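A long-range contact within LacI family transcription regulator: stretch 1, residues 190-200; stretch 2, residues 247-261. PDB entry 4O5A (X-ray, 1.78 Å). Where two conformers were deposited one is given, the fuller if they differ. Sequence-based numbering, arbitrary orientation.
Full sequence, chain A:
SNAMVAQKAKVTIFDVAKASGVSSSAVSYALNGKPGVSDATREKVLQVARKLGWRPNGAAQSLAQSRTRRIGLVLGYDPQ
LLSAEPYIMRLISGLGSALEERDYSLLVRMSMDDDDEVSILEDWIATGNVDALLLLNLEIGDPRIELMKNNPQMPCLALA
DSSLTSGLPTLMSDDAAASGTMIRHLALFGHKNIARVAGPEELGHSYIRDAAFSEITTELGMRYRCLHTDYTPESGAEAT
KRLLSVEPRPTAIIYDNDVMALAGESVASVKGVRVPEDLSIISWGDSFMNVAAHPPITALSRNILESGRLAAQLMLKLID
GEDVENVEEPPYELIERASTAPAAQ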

ATOM      1  N   GLY A 190      23.067  13.475  20.238  1.00 27.89           N
ATOM      2  CA  GLY A 190      23.275  13.368  21.673  1.00 33.70           C
ATOM      3  C   GLY A 190      22.353  12.434  22.443  1.00 30.24           C
ATOM      4  O   GLY A 190      22.282  12.513  23.671  1.00 28.33           O
ATOM      5  N   HIS A 191      21.654  11.546  21.741  1.00 22.28           N
ATOM      6  CA  HIS A 191      20.785  10.567  22.400  1.00 24.55           C
ATOM      7  C   HIS A 191      21.612   9.489  23.098  1.00 26.39           C
ATOM      8  O   HIS A 191      22.576   8.965  22.524  1.00 24.59           O
ATOM      9  CB  HIS A 191      19.783   9.973  21.401  1.00 20.13           C
ATOM     10  CG  HIS A 191      18.798  10.984  20.905  1.00 20.08           C
ATOM     11  ND1 HIS A 191      17.630  11.271  21.582  1.00 20.87           N
ATOM     12  CD2 HIS A 191      18.853  11.844  19.861  1.00 21.64           C
ATOM     13  CE1 HIS A 191      16.984  12.232  20.945  1.00 21.84           C
ATOM     14  NE2 HIS A 191      17.705  12.600  19.899  1.00 22.38           N
ATOM     15  N   LYS A 192      21.261   9.190  24.347  1.00 22.29           N
ATOM     16  CA  LYS A 192      21.991   8.192  25.136  1.00 25.57           C
ATOM     17  C   LYS A 192      21.091   7.062  25.645  1.00 27.34           C
ATOM     18  O   LYS A 192      21.547   6.138  26.319  1.00 30.29           O
ATOM     19  CB  LYS A 192      22.719   8.857  26.300  1.00 34.38           C
ATOM     20  CG  LYS A 192      24.061   9.502  25.912  1.00 37.23           C
ATOM     21  N   ASN A 193      19.803   7.159  25.342  1.00 23.51           N
ATOM     22  CA  ASN A 193      18.822   6.195  25.821  1.00 22.06           C
ATOM     23  C   ASN A 193      17.746   6.097  24.754  1.00 22.24           C
ATOM     24  O   ASN A 193      16.935   7.011  24.604  1.00 24.62           O
ATOM     25  CB  ASN A 193      18.222   6.668  27.160  1.00 24.98           C
ATOM     26  CG  ASN A 193      17.230   5.673  27.766  1.00 33.00           C
ATOM     27  OD1 ASN A 193      17.130   4.515  27.343  1.00 30.58           O
ATOM     28  ND2 ASN A 193      16.493   6.130  28.777  1.00 35.56           N
ATOM     29  N   ILE A 194      17.757   5.011  23.986  1.00 23.20           N
ATOM     30  CA  ILE A 194      16.848   4.868  22.856  1.00 19.55           C
ATOM     31  C   ILE A 194      16.127   3.532  22.895  1.00 17.53           C
ATOM     32  O   ILE A 194      16.510   2.620  23.631  1.00 20.60           O
ATOM     33  CB  ILE A 194      17.571   5.028  21.491  1.00 19.15           C
ATOM     34  CG1 ILE A 194      18.490   3.832  21.211  1.00 21.83           C
ATOM     35  CG2 ILE A 194      18.358   6.342  21.439  1.00 24.03           C
ATOM     36  CD1 ILE A 194      19.031   3.807  19.804  1.00 24.25           C
ATOM     37  N   ALA A 195      15.069   3.423  22.111  1.00 15.15           N
ATOM     38  CA  ALA A 195      14.300   2.195  22.088  1.00 16.77           C
ATOM     39  C   ALA A 195      13.841   1.871  20.693  1.00 14.49           C
ATOM     40  O   ALA A 195      13.792   2.737  19.824  1.00 18.78           O
ATOM     41  CB  ALA A 195      13.110   2.287  23.038  1.00 20.14           C
ATOM     42  N   ARG A 196      13.519   0.595  20.481  1.00 16.18           N
ATOM     43  CA  ARG A 196      12.985   0.137  19.220  1.00 18.61           C
ATOM     44  C   ARG A 196      11.634  -0.500  19.458  1.00 16.67           C
ATOM     45  O   ARG A 196      11.450  -1.293  20.387  1.00 20.08           O
ATOM     46  CB  ARG A 196      13.919  -0.924  18.612  1.00 25.10           C
ATOM     47  CG  ARG A 196      14.575  -0.539  17.317  1.00 38.28           C
ATOM     48  CD  ARG A 196      15.362  -1.711  16.745  1.00 29.77           C
ATOM     49  NE  ARG A 196      14.577  -2.523  15.811  1.00 25.29           N
ATOM     50  CZ  ARG A 196      14.647  -3.848  15.733  1.00 24.21           C
ATOM     51  NH1 ARG A 196      15.448  -4.520  16.553  1.00 24.04           N
ATOM     52  NH2 ARG A 196      13.911  -4.512  14.844  1.00 24.73           N
ATOM     53  N   VAL A 197      10.681  -0.149  18.614  1.00 15.85           N
ATOM     54  CA  VAL A 197       9.412  -0.864  18.559  1.00 14.34           C
ATOM     55  C   VAL A 197       9.463  -1.728  17.311  1.00 17.23           C
ATOM     56  O   VAL A 197       9.322  -1.229  16.204  1.00 18.60           O
ATOM     57  CB  VAL A 197       8.245   0.129  18.532  1.00 16.16           C
ATOM     58  CG1 VAL A 197       6.909  -0.596  18.342  1.00 18.73           C
ATOM     59  CG2 VAL A 197       8.216   0.917  19.837  1.00 17.75           C
ATOM     60  N   ALA A 198       9.686  -3.028  17.508  1.00 16.11           N
ATOM     61  CA  ALA A 198       9.964  -3.952  16.417  1.00 20.46           C
ATOM     62  C   ALA A 198       8.735  -4.761  16.025  1.00 23.18           C
ATOM     63  O   ALA A 198       7.701  -4.704  16.692  1.00 24.78           O
ATOM     64  CB  ALA A 198      11.089  -4.881  16.816  1.00 22.24           C
ATOM     65  N   GLY A 199       8.847  -5.517  14.935  1.00 21.98           N
ATOM     66  CA  GLY A 199       7.772  -6.392  14.516  1.00 22.98           C
ATOM     67  C   GLY A 199       7.855  -7.687  15.293  1.00 24.68           C
ATOM     68  O   GLY A 199       8.563  -7.750  16.304  1.00 31.07           O
ATOM     69  N   PRO A 200       7.147  -8.726  14.832  1.00 28.32           N
ATOM     70  CA  PRO A 200       7.150 -10.009  15.536  1.00 27.39           C
ATOM     71  C   PRO A 200       8.544 -10.619  15.593  1.00 33.77           C
ATOM     72  O   PRO A 200       9.344 -10.401  14.675  1.00 32.61           O
ATOM     73  CB  PRO A 200       6.233 -10.881  14.673  1.00 30.17           C
ATOM     74  CG  PRO A 200       5.341  -9.911  13.985  1.00 32.44           C
ATOM     75  CD  PRO A 200       6.192  -8.717  13.707  1.00 28.82           C
ATOM     76  N   GLU A 247      10.551   5.034  33.578  1.00 42.52           N
ATOM     77  CA  GLU A 247      11.785   5.792  33.819  1.00 39.31           C
ATOM     78  C   GLU A 247      13.020   4.883  33.878  1.00 45.63           C
ATOM     79  O   GLU A 247      12.963   3.796  34.453  1.00 48.09           O
ATOM     80  CB  GLU A 247      11.673   6.600  35.122  1.00 45.04           C
ATOM     81  N   PRO A 248      14.141   5.317  33.268  1.00 47.32           N
ATOM     82  CA  PRO A 248      14.304   6.555  32.488  1.00 41.06           C
ATOM     83  C   PRO A 248      13.699   6.467  31.076  1.00 33.52           C
ATOM     84  O   PRO A 248      13.983   5.525  30.336  1.00 32.23           O
ATOM     85  CB  PRO A 248      15.824   6.703  32.391  1.00 44.44           C
ATOM     86  CG  PRO A 248      16.332   5.287  32.425  1.00 44.95           C
ATOM     87  CD  PRO A 248      15.405   4.559  33.368  1.00 50.06           C
ATOM     88  N   ARG A 249      12.879   7.457  30.723  1.00 31.01           N
ATOM     89  CA  ARG A 249      12.177   7.516  29.434  1.00 30.96           C
ATOM     90  C   ARG A 249      13.163   7.645  28.270  1.00 25.59           C
ATOM     91  O   ARG A 249      14.037   8.520  28.308  1.00 25.77           O
ATOM     92  CB  ARG A 249      11.256   8.744  29.463  1.00 32.76           C
ATOM     93  CG  ARG A 249      10.393   8.986  28.232  1.00 37.69           C
ATOM     94  CD  ARG A 249       9.371  10.104  28.479  1.00 37.54           C
ATOM     95  NE  ARG A 249       9.862  11.445  28.148  1.00 34.72           N
ATOM     96  CZ  ARG A 249       9.278  12.577  28.539  1.00 45.03           C
ATOM     97  NH1 ARG A 249       8.182  12.542  29.288  1.00 44.52           N
ATOM     98  NH2 ARG A 249       9.790  13.752  28.190  1.00 41.89           N
ATOM     99  N   PRO A 250      13.031   6.793  27.233  1.00 23.52           N
ATOM    100  CA  PRO A 250      13.924   6.979  26.082  1.00 24.03           C
ATOM    101  C   PRO A 250      13.699   8.339  25.424  1.00 25.99           C
ATOM    102  O   PRO A 250      12.573   8.856  25.448  1.00 22.42           O
ATOM    103  CB  PRO A 250      13.518   5.852  25.124  1.00 22.53           C
ATOM    104  CG  PRO A 250      12.095   5.508  25.515  1.00 29.01           C
ATOM    105  CD  PRO A 250      12.077   5.685  27.014  1.00 25.44           C
ATOM    106  N   THR A 251      14.756   8.910  24.850  1.00 21.81           N
ATOM    107  CA  THR A 251      14.635  10.187  24.152  1.00 20.37           C
ATOM    108  C   THR A 251      14.446  10.004  22.644  1.00 18.96           C
ATOM    109  O   THR A 251      14.223  10.973  21.918  1.00 17.71           O
ATOM    110  CB  THR A 251      15.843  11.122  24.435  1.00 22.42           C
ATOM    111  OG1 THR A 251      17.076  10.455  24.116  1.00 23.63           O
ATOM    112  CG2 THR A 251      15.868  11.551  25.896  1.00 25.44           C
ATOM    113  N   ALA A 252      14.577   8.773  22.162  1.00 16.44           N
ATOM    114  CA  ALA A 252      14.315   8.487  20.761  1.00 15.11           C
ATOM    115  C   ALA A 252      13.765   7.078  20.641  1.00 15.69           C
ATOM    116  O   ALA A 252      14.169   6.181  21.388  1.00 18.37           O
ATOM    117  CB  ALA A 252      15.607   8.648  19.923  1.00 16.66           C
ATOM    118  N   ILE A 253      12.818   6.902  19.723  1.00 14.80           N
ATOM    119  CA  ILE A 253      12.237   5.596  19.432  1.00 13.29           C
ATOM    120  C   ILE A 253      12.292   5.352  17.936  1.00 16.65           C
ATOM    121  O   ILE A 253      11.913   6.214  17.136  1.00 18.31           O
ATOM    122  CB  ILE A 253      10.777   5.490  19.946  1.00 15.02           C
ATOM    123  CG1 ILE A 253      10.761   5.696  21.457  1.00 16.31           C
ATOM    124  CG2 ILE A 253      10.194   4.101  19.631  1.00 17.21           C
ATOM    125  CD1 ILE A 253       9.348   5.877  22.029  1.00 16.50           C
ATOM    126  N   ILE A 254      12.803   4.181  17.562  1.00 15.88           N
ATOM    127  CA  ILE A 254      12.814   3.747  16.170  1.00 15.20           C
ATOM    128  C   ILE A 254      11.720   2.691  15.967  1.00 15.52           C
ATOM    129  O   ILE A 254      11.661   1.695  16.694  1.00 17.91           O
ATOM    130  CB  ILE A 254      14.186   3.159  15.806  1.00 15.76           C
ATOM    131  CG1 ILE A 254      15.264   4.243  15.960  1.00 18.34           C
ATOM    132  CG2 ILE A 254      14.162   2.629  14.386  1.00 19.19           C
ATOM    133  CD1 ILE A 254      16.661   3.760  15.639  1.00 26.41           C
ATOM    134  N   TYR A 255      10.850   2.908  14.986  1.00 15.31           N
ATOM    135  CA  TYR A 255       9.766   1.975  14.706  1.00 14.68           C
ATOM    136  C   TYR A 255      10.018   1.167  13.449  1.00 17.86           C
ATOM    137  O   TYR A 255      10.468   1.716  12.445  1.00 17.59           O
ATOM    138  CB  TYR A 255       8.463   2.744  14.503  1.00 15.42           C
ATOM    139  CG  TYR A 255       8.017   3.475  15.740  1.00 15.88           C
ATOM    140  CD1 TYR A 255       7.062   2.925  16.582  1.00 15.80           C
ATOM    141  CD2 TYR A 255       8.546   4.715  16.058  1.00 16.65           C
ATOM    142  CE1 TYR A 255       6.643   3.600  17.737  1.00 15.01           C
ATOM    143  CE2 TYR A 255       8.132   5.411  17.198  1.00 17.46           C
ATOM    144  CZ  TYR A 255       7.191   4.847  18.027  1.00 16.15           C
ATOM    145  OH  TYR A 255       6.810   5.531  19.151  1.00 16.49           O
ATOM    146  N   ASP A 256       9.656  -0.120  13.481  1.00 18.68           N
ATOM    147  CA  ASP A 256       9.888  -0.998  12.334  1.00 21.94           C
ATOM    148  C   ASP A 256       8.960  -0.732  11.139  1.00 20.28           C
ATOM    149  O   ASP A 256       9.171  -1.282  10.063  1.00 21.57           O
ATOM    150  CB  ASP A 256       9.815  -2.478  12.748  1.00 26.61           C
ATOM    151  CG  ASP A 256      11.168  -3.029  13.197  1.00 31.37           C
ATOM    152  OD1 ASP A 256      12.048  -2.228  13.573  1.00 29.70           O
ATOM    153  OD2 ASP A 256      11.338  -4.268  13.184  1.00 42.97           O
ATOM    154  N   ASN A 257       7.941   0.109  11.304  1.00 16.61           N
ATOM    155  CA  ASN A 257       7.198   0.552  10.127  1.00 15.89           C
ATOM    156  C   ASN A 257       6.637   1.950  10.267  1.00 16.24           C
ATOM    157  O   ASN A 257       6.638   2.518  11.356  1.00 19.54           O
ATOM    158  CB  ASN A 257       6.123  -0.449   9.679  1.00 21.18           C
ATOM    159  CG  ASN A 257       4.917  -0.511  10.623  1.00 19.52           C
ATOM    160  OD1 ASN A 257       4.773   0.295  11.529  1.00 23.60           O
ATOM    161  ND2 ASN A 257       4.041  -1.484  10.385  1.00 25.55           N
ATOM    162  N   ASP A 258       6.149   2.485   9.157  1.00 18.10           N
ATOM    163  CA  ASP A 258       5.637   3.850   9.147  1.00 18.96           C
ATOM    164  C   ASP A 258       4.375   4.062   9.985  1.00 19.37           C
ATOM    165  O   ASP A 258       4.270   5.061  10.693  1.00 18.57           O
ATOM    166  CB  ASP A 258       5.420   4.341   7.700  1.00 19.72           C
ATOM    167  CG  ASP A 258       4.550   3.408   6.856  1.00 28.88           C
ATOM    168  OD1 ASP A 258       4.011   2.384   7.346  1.00 26.51           O
ATOM    169  OD2 ASP A 258       4.400   3.719   5.655  1.00 30.42           O
ATOM    170  N   VAL A 259       3.421   3.136   9.911  1.00 16.60           N
ATOM    171  CA  VAL A 259       2.151   3.283  10.628  0.58 17.86           C
ATOM    172  C   VAL A 259       2.363   3.322  12.138  1.00 17.11           C
ATOM    173  O   VAL A 259       1.695   4.068  12.862  1.00 17.40           O
ATOM    174  CB  VAL A 259       1.144   2.164  10.263  0.58 20.11           C
ATOM    175  CG1 VAL A 259       0.685   2.307   8.840  0.58 21.52           C
ATOM    176  CG2 VAL A 259       1.756   0.810  10.472  0.58 27.66           C
HETATM  177  N   MSE A 260       3.305   2.524  12.632  1.00 16.55           N
HETATM  178  CA  MSE A 260       3.563   2.561  14.075  1.00 16.28           C
HETATM  179  C   MSE A 260       4.303   3.833  14.505  1.00 16.06           C
HETATM  180  O   MSE A 260       4.074   4.337  15.609  1.00 17.40           O
HETATM  181  CB  MSE A 260       4.298   1.303  14.561  1.00 14.24           C
HETATM  182  CG  MSE A 260       3.466   0.041  14.366  1.00 17.02           C
HETATM  183 SE   MSE A 260       4.125  -1.462  15.410  0.59 18.48          SE
HETATM  184  CE  MSE A 260       5.863  -1.652  14.605  1.00 20.12           C
ATOM    185  N   ALA A 261       5.189   4.344  13.647  1.00 15.38           N
ATOM    186  CA  ALA A 261       5.868   5.608  13.933  1.00 15.05           C
ATOM    187  C   ALA A 261       4.842   6.736  14.039  1.00 15.25           C
ATOM    188  O   ALA A 261       4.891   7.559  14.959  1.00 16.52           O
ATOM    189  CB  ALA A 261       6.950   5.931  12.873  1.00 15.87           C
TER
HETATM  190  O   HOH W   1      18.959  10.467  25.735  1.00 29.03           O
HETATM  191  O   HOH W   2      16.257   9.174  29.352  1.00 44.19           O

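At the C-terminal end of this parallel strand pair, Asp256 ties together a side chain of the other stretch and the loop that follows its strand, at Gly199. Its carboxylate forms a salt bridge with Arg196 (NH2 of Arg196 to OD2 of Asp256, 3.1 Å) and accepts a hydrogen bond from the backbone of Gly199 (N of Gly199 to OD2 of Asp256, 3.3 Å). Two weak bonds, from NE and NH2 of Arg196 to OD1 of Asp256 (3.4 and 3.2 Å), bring the second oxygen in; OD2 of Asp256 lies at the edge of the guanidinium, near its plane. Although the CB of Arg196 points to a face of the sheet, its long chain returns to reach this charge.

Strands 193-197 and 252-255 run side by side at 22°, and the backbones of the strands and of the flanking Thr251 and Asp256 bond in a regular alternation. The amide of Thr251 donates to Asn193 (N to O, 2.9 Å), Ala195 N to Ala252 O (3.0 Å), Ile254 N to Ala195 O (2.9 Å), Val197 N to Ile254 O (2.8 Å) and Asp256 N to Val197 O (3.0 Å). Ala195 and Val197 thus use both their N and O, as expected of alternate residues in a parallel ladder. The amide of Ala252 is buried here without a partner.

The side chains of Ala195, Val197, Ile253 and Tyr255 share one face. Val197, the residue most covered by the other stretch, meets Ile253 (CG2 to CG2, 3.8 Å) and the obliquely placed Tyr255 ring (CB of Val197 to CD1 of Tyr255, 3.6 Å). Selenomethionine Met260 extends its methyl to Val197 (CE of Met260 to CG1 of Val197, 4.0 Å) from a helix whose start is capped by Asn257 (OD1 of Asn257 to N of Met260, 2.9 Å). The small Ala195 packs against Pro250 (CB to CB, 4.2 Å). Arg196 and Ile254 point to the other face, where the aliphatic part of the arginine lies near the isoleucine (CG of Arg196 to CB of Ile254, 4.0 Å).

At the N-terminal end, polar side chains take over. His191 shares a hydrogen bond with Thr251 (ND1 to OG1, 2.7 Å) at its ring edge, while the methyl of Ala252 covers one ring face (CB to ring centroid, 4.0 Å), a CH-pi contact. Asn193, with chi1 t, donates to Pro248 (ND2 to O, 3.0 Å). One water joins Asn193 ND2 (3.1 Å) to Arg249 O (2.5 Å); another joins Lys192 N (3.0 Å) to Thr251 OG1 (2.5 Å). Altogether 812 Å² is buried, both sides summed.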